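Local coordinates for dimethylsulfoniopropionate lyase (Roseovarius nubinhibens, PDB 4B29), which probably cleaves dimethylsulfoniopropionate to release dimethyl sulfide, using a metal ion bound in a cupin-type fold, at residues A26-L31 with P94-R99; L32-D37 with Q83-A88. All coordinates share one frame; numbering follows the deposited sequence. Where two conformers were deposited one is given.

Interaction 1: residues A26-L31 with P94-R99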
# COMPACT_ATOMS: atom_id res chain seq x y z
N ALA A 26 -14.94 8.16 11.00
CA ALA A 26 -15.50 8.78 9.82
C ALA A 26 -14.44 8.84 8.68
O ALA A 26 -14.78 8.62 7.53
CB ALA A 26 -16.00 10.23 10.17
N ALA A 27 -13.22 9.18 9.05
CA ALA A 27 -12.11 9.37 8.06
C ALA A 27 -11.82 7.98 7.44
O ALA A 27 -11.63 7.88 6.23
CB ALA A 27 -10.88 9.90 8.72
N LEU A 28 -11.80 6.93 8.27
CA LEU A 28 -11.49 5.58 7.73
C LEU A 28 -12.64 5.03 6.93
O LEU A 28 -12.43 4.30 5.95
CB LEU A 28 -11.10 4.60 8.84
CG LEU A 28 -9.80 5.04 9.58
CD1 LEU A 28 -9.30 3.97 10.46
CD2 LEU A 28 -8.70 5.58 8.72
N THR A 29 -13.88 5.36 7.31
CA THR A 29 -15.03 4.92 6.53
C THR A 29 -15.05 5.61 5.16
O THR A 29 -15.34 4.99 4.15
CB THR A 29 -16.35 5.13 7.33
OG1 THR A 29 -16.23 4.34 8.52
CG2 THR A 29 -17.56 4.67 6.51
N HIS A 30 -14.69 6.91 5.14
CA HIS A 30 -14.63 7.63 3.89
C HIS A 30 -13.50 7.02 3.01
O HIS A 30 -13.70 6.84 1.79
CB HIS A 30 -14.40 9.12 4.15
CG HIS A 30 -14.13 9.90 2.90
ND1 HIS A 30 -15.13 10.24 2.01
CD2 HIS A 30 -12.97 10.39 2.39
CE1 HIS A 30 -14.60 10.92 1.00
NE2 HIS A 30 -13.30 11.02 1.20
N LEU A 31 -12.40 6.68 3.66
CA LEU A 31 -11.25 6.06 2.95
C LEU A 31 -11.71 4.71 2.38
O LEU A 31 -11.38 4.38 1.22
CB LEU A 31 -10.07 5.87 3.86
CG LEU A 31 -8.93 4.97 3.34
CD1 LEU A 31 -8.40 5.48 1.96
CD2 LEU A 31 -7.78 4.86 4.30
N PRO A 94 -3.61 10.41 10.20
CA PRO A 94 -3.47 10.51 11.68
C PRO A 94 -4.32 9.51 12.45
O PRO A 94 -4.30 9.52 13.69
CB PRO A 94 -4.02 11.93 12.00
CG PRO A 94 -4.08 12.66 10.70
CD PRO A 94 -4.27 11.59 9.62
N HIS A 95 -5.01 8.63 11.73
CA HIS A 95 -6.01 7.73 12.35
C HIS A 95 -5.69 6.27 12.12
O HIS A 95 -6.37 5.41 12.69
CB HIS A 95 -7.38 8.01 11.76
CG HIS A 95 -7.84 9.41 12.00
ND1 HIS A 95 -8.08 9.89 13.28
CD2 HIS A 95 -8.08 10.43 11.15
CE1 HIS A 95 -8.46 11.16 13.20
NE2 HIS A 95 -8.48 11.51 11.92
N VAL A 96 -4.69 5.98 11.30
CA VAL A 96 -4.39 4.57 11.00
C VAL A 96 -3.30 4.02 11.85
O VAL A 96 -2.50 4.75 12.47
CB VAL A 96 -4.06 4.34 9.49
CG1 VAL A 96 -5.23 4.76 8.59
CG2 VAL A 96 -2.78 5.09 9.10
N GLU A 97 -3.20 2.68 11.88
CA GLU A 97 -2.15 2.00 12.57
C GLU A 97 -0.94 1.78 11.62
O GLU A 97 -0.88 0.79 10.87
CB GLU A 97 -2.66 0.64 13.14
CG GLU A 97 -1.53 -0.11 13.81
CD GLU A 97 -1.95 -1.53 14.16
OE1 GLU A 97 -2.80 -1.68 15.06
OE2 GLU A 97 -1.45 -2.47 13.52
N TRP A 98 0.03 2.70 11.66
CA TRP A 98 1.22 2.60 10.81
C TRP A 98 2.15 1.55 11.33
O TRP A 98 2.33 1.41 12.58
CB TRP A 98 1.96 3.97 10.71
CG TRP A 98 1.20 4.96 9.98
CD1 TRP A 98 0.40 5.94 10.49
CD2 TRP A 98 1.17 5.10 8.55
NE1 TRP A 98 -0.16 6.67 9.46
CE2 TRP A 98 0.32 6.18 8.26
CE3 TRP A 98 1.75 4.38 7.48
CZ2 TRP A 98 0.01 6.58 6.95
CZ3 TRP A 98 1.49 4.79 6.16
CH2 TRP A 98 0.64 5.87 5.90
N ARG A 99 2.77 0.86 10.36
CA ARG A 99 3.71 -0.23 10.56
C ARG A 99 4.99 -0.04 9.72
O ARG A 99 4.99 0.66 8.69
CB ARG A 99 3.05 -1.57 10.16
CG ARG A 99 1.67 -1.78 10.82
CD ARG A 99 0.97 -3.05 10.35
NE ARG A 99 -0.26 -3.31 11.12
CZ ARG A 99 -1.19 -4.20 10.78
NH1 ARG A 99 -1.01 -4.97 9.72
NH2 ARG A 99 -2.28 -4.36 11.54
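L28 reaches from the helix to the loop with both of its methyl groups: CD2 reaches V96 and H95, CD1 the carbonyl of H95. CD2 meets CG1 of V96 at 3.6 Å, an apolar contact at van der Waals distance, and lies 4.1 Å from CB of H95. CD1 sits 4.0 Å from the backbone O of H95, again a van der Waals contact. The leucine thus spans two consecutive loop residues, crossing both side chains at a slant. A27, the residue before L28, adds its CB, which approaches CD2 of H95 to 3.7 Å, obliquely to the ring.

Torsions explain how V96 serves two neighbours. Its CG1 stands anti to the carbonyl carbon (chi1 -60°) and turns to the leucine, while CG2 is sent to the indole of W98, 3.1 Å above the ring plane and displaced toward the rim.

Farther along the loop, E97 and R99 form a salt bridge, described here for one of the two conformers of R99. NE and NH2 of R99 approach the same oxygen side-on: NE of R99 lies 2.8 Å from OE2 of E97, on the anti lone pair of that oxygen, whereas NH2 of R99, 2.9 Å from that OE2, comes from above the carboxylate plane. In addition, NH1 pairs with E119 and NH2 with the backbone O of S124.

H126 packs against both L28 and V96 and hydrogen-bonds to the backbone of E97. Through A27 and L28, helix 24-41 is joined to the loop that follows helix 83-92: A92 of that helix touches L28, while F118 of strand 115-122 lies against V96 and meets the W98 ring edge-to-face.

Interaction 2: residues L32-D37 with Q83-A88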
# COMPACT_ATOMS: atom_id res chain seq x y z
N LEU A 32 -12.44 3.91 3.17
CA LEU A 32 -12.88 2.62 2.62
C LEU A 32 -13.76 2.77 1.40
O LEU A 32 -13.67 2.00 0.45
CB LEU A 32 -13.58 1.78 3.73
CG LEU A 32 -13.86 0.33 3.32
CD1 LEU A 32 -12.56 -0.47 3.21
CD2 LEU A 32 -14.83 -0.31 4.40
N GLU A 33 -14.65 3.78 1.42
CA GLU A 33 -15.51 4.04 0.27
C GLU A 33 -14.66 4.39 -0.97
O GLU A 33 -14.95 3.93 -2.05
CB GLU A 33 -16.49 5.18 0.59
CG GLU A 33 -17.53 4.82 1.65
CD GLU A 33 -18.24 6.05 2.27
OE1 GLU A 33 -17.94 7.19 1.88
OE2 GLU A 33 -19.09 5.86 3.18
N ALA A 34 -13.65 5.21 -0.76
CA ALA A 34 -12.78 5.64 -1.86
C ALA A 34 -12.00 4.44 -2.38
O ALA A 34 -11.86 4.30 -3.61
CB ALA A 34 -11.83 6.73 -1.40
N ALA A 35 -11.60 3.54 -1.48
CA ALA A 35 -10.87 2.32 -1.91
C ALA A 35 -11.79 1.39 -2.69
O ALA A 35 -11.38 0.79 -3.68
CB ALA A 35 -10.26 1.61 -0.70
N ARG A 36 -13.05 1.26 -2.28
CA ARG A 36 -13.99 0.43 -2.97
C ARG A 36 -14.25 0.98 -4.38
O ARG A 36 -14.32 0.22 -5.38
CB ARG A 36 -15.31 0.37 -2.18
CG ARG A 36 -16.32 -0.59 -2.84
CD ARG A 36 -17.62 -0.76 -2.01
NE ARG A 36 -18.45 -1.77 -2.68
CZ ARG A 36 -19.37 -2.54 -2.09
NH1 ARG A 36 -19.61 -2.44 -0.78
NH2 ARG A 36 -20.04 -3.45 -2.82
N ASP A 37 -14.39 2.30 -4.47
CA ASP A 37 -14.65 2.93 -5.77
C ASP A 37 -13.43 2.69 -6.70
O ASP A 37 -13.61 2.44 -7.91
CB ASP A 37 -14.79 4.45 -5.60
CG ASP A 37 -16.15 4.87 -4.97
OD1 ASP A 37 -17.09 4.05 -4.93
OD2 ASP A 37 -16.22 6.05 -4.56
N GLN A 83 -7.18 11.34 -7.41
CA GLN A 83 -7.16 12.40 -6.38
C GLN A 83 -8.09 12.13 -5.17
O GLN A 83 -7.66 12.35 -4.05
CB GLN A 83 -7.44 13.78 -7.03
CG GLN A 83 -7.78 14.91 -6.01
CD GLN A 83 -9.33 14.99 -5.71
OE1 GLN A 83 -10.16 14.91 -6.64
NE2 GLN A 83 -9.71 15.13 -4.42
N PRO A 84 -9.31 11.64 -5.40
CA PRO A 84 -10.19 11.39 -4.21
C PRO A 84 -9.55 10.39 -3.25
O PRO A 84 -9.54 10.62 -2.02
CB PRO A 84 -11.49 10.87 -4.84
CG PRO A 84 -11.53 11.62 -6.19
CD PRO A 84 -10.07 11.54 -6.65
N LEU A 85 -8.97 9.32 -3.80
CA LEU A 85 -8.30 8.30 -2.94
C LEU A 85 -7.07 8.85 -2.29
O LEU A 85 -6.84 8.63 -1.12
CB LEU A 85 -7.98 7.05 -3.77
CG LEU A 85 -7.31 5.93 -2.96
CD1 LEU A 85 -8.05 5.47 -1.69
CD2 LEU A 85 -7.09 4.72 -3.92
N ARG A 86 -6.24 9.60 -3.04
CA ARG A 86 -5.06 10.17 -2.43
C ARG A 86 -5.47 11.07 -1.23
O ARG A 86 -4.86 11.02 -0.17
CB ARG A 86 -4.26 11.05 -3.43
CG ARG A 86 -2.99 11.59 -2.79
CD ARG A 86 -2.42 12.76 -3.67
NE ARG A 86 -3.35 13.87 -3.67
CZ ARG A 86 -3.13 15.01 -4.35
NH1 ARG A 86 -2.03 15.11 -5.09
NH2 ARG A 86 -4.00 16.02 -4.33
N ASP A 87 -6.44 11.95 -1.48
CA ASP A 87 -6.83 12.91 -0.41
C ASP A 87 -7.46 12.18 0.77
O ASP A 87 -7.24 12.58 1.95
CB ASP A 87 -7.77 13.98 -0.98
CG ASP A 87 -7.06 14.91 -1.99
OD1 ASP A 87 -5.80 14.79 -2.17
OD2 ASP A 87 -7.77 15.76 -2.58
N ALA A 88 -8.20 11.11 0.48
CA ALA A 88 -8.76 10.29 1.58
C ALA A 88 -7.66 9.64 2.41
O ALA A 88 -7.79 9.51 3.64
CB ALA A 88 -9.72 9.26 1.04
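OD1 of D87 is gripped side-on by R86: NE lies 3.0 Å from it and NH2 of R86 3.1 Å from the same OD1. The NH2 bond uses the syn lone pair of OD1, and both nitrogens keep the oxygen close to the guanidinium plane. The other oxygen, OD2 of D87, receives NE2 of Q83 at 2.7 Å with an N-H...O angle of 164°, from above the carboxylate plane. These bonds all lie within segment 83-88 of helix 83-92.

The contact with segment 32-37 of helix 24-41 is apolar. CB of A34 lies 4.0 Å from CD1 of L85 and 4.1 Å from CB of A88, so one methyl meets two residues a turn apart. L85 holds CG anti to its backbone N (chi1 -179°), and its CD1 also comes within 4.0 Å of the backbone N of A35.

The axes of the two segments approach to 9.0 Å at 150° between their directions, consistent with alanines at the interface. L85 also touches V159 and A35 touches L201, residues of the seven-stranded mixed sheet. The arrangement is an antiparallel helix pair packed on a β-sheet, here the N-terminal helical layer beside the cupin β-fold.

In the fold
Interactions 1 and 2 have centres 11 Å apart and follow one another along helix 24-41, which gives residues 26-31 to the first and 32-37 to the second. Their partners come in reverse order: 83-88 on helix 83-92, then 94-99 in the loop after it, consistent with the antiparallel run of the two helices, the chain going on into the loop. Interaction 2 is therefore enclosed in sequence by interaction 1. The two meet directly, with CD1 of L31 3.7 Å from CD1 of L85 and CD2 of H30 3.7 Å from CB of A88. Together they form a continuous seam away from the zinc site of H150, E154 and H189, joining helix 24-41 to helix 83-92 and the loop that follows.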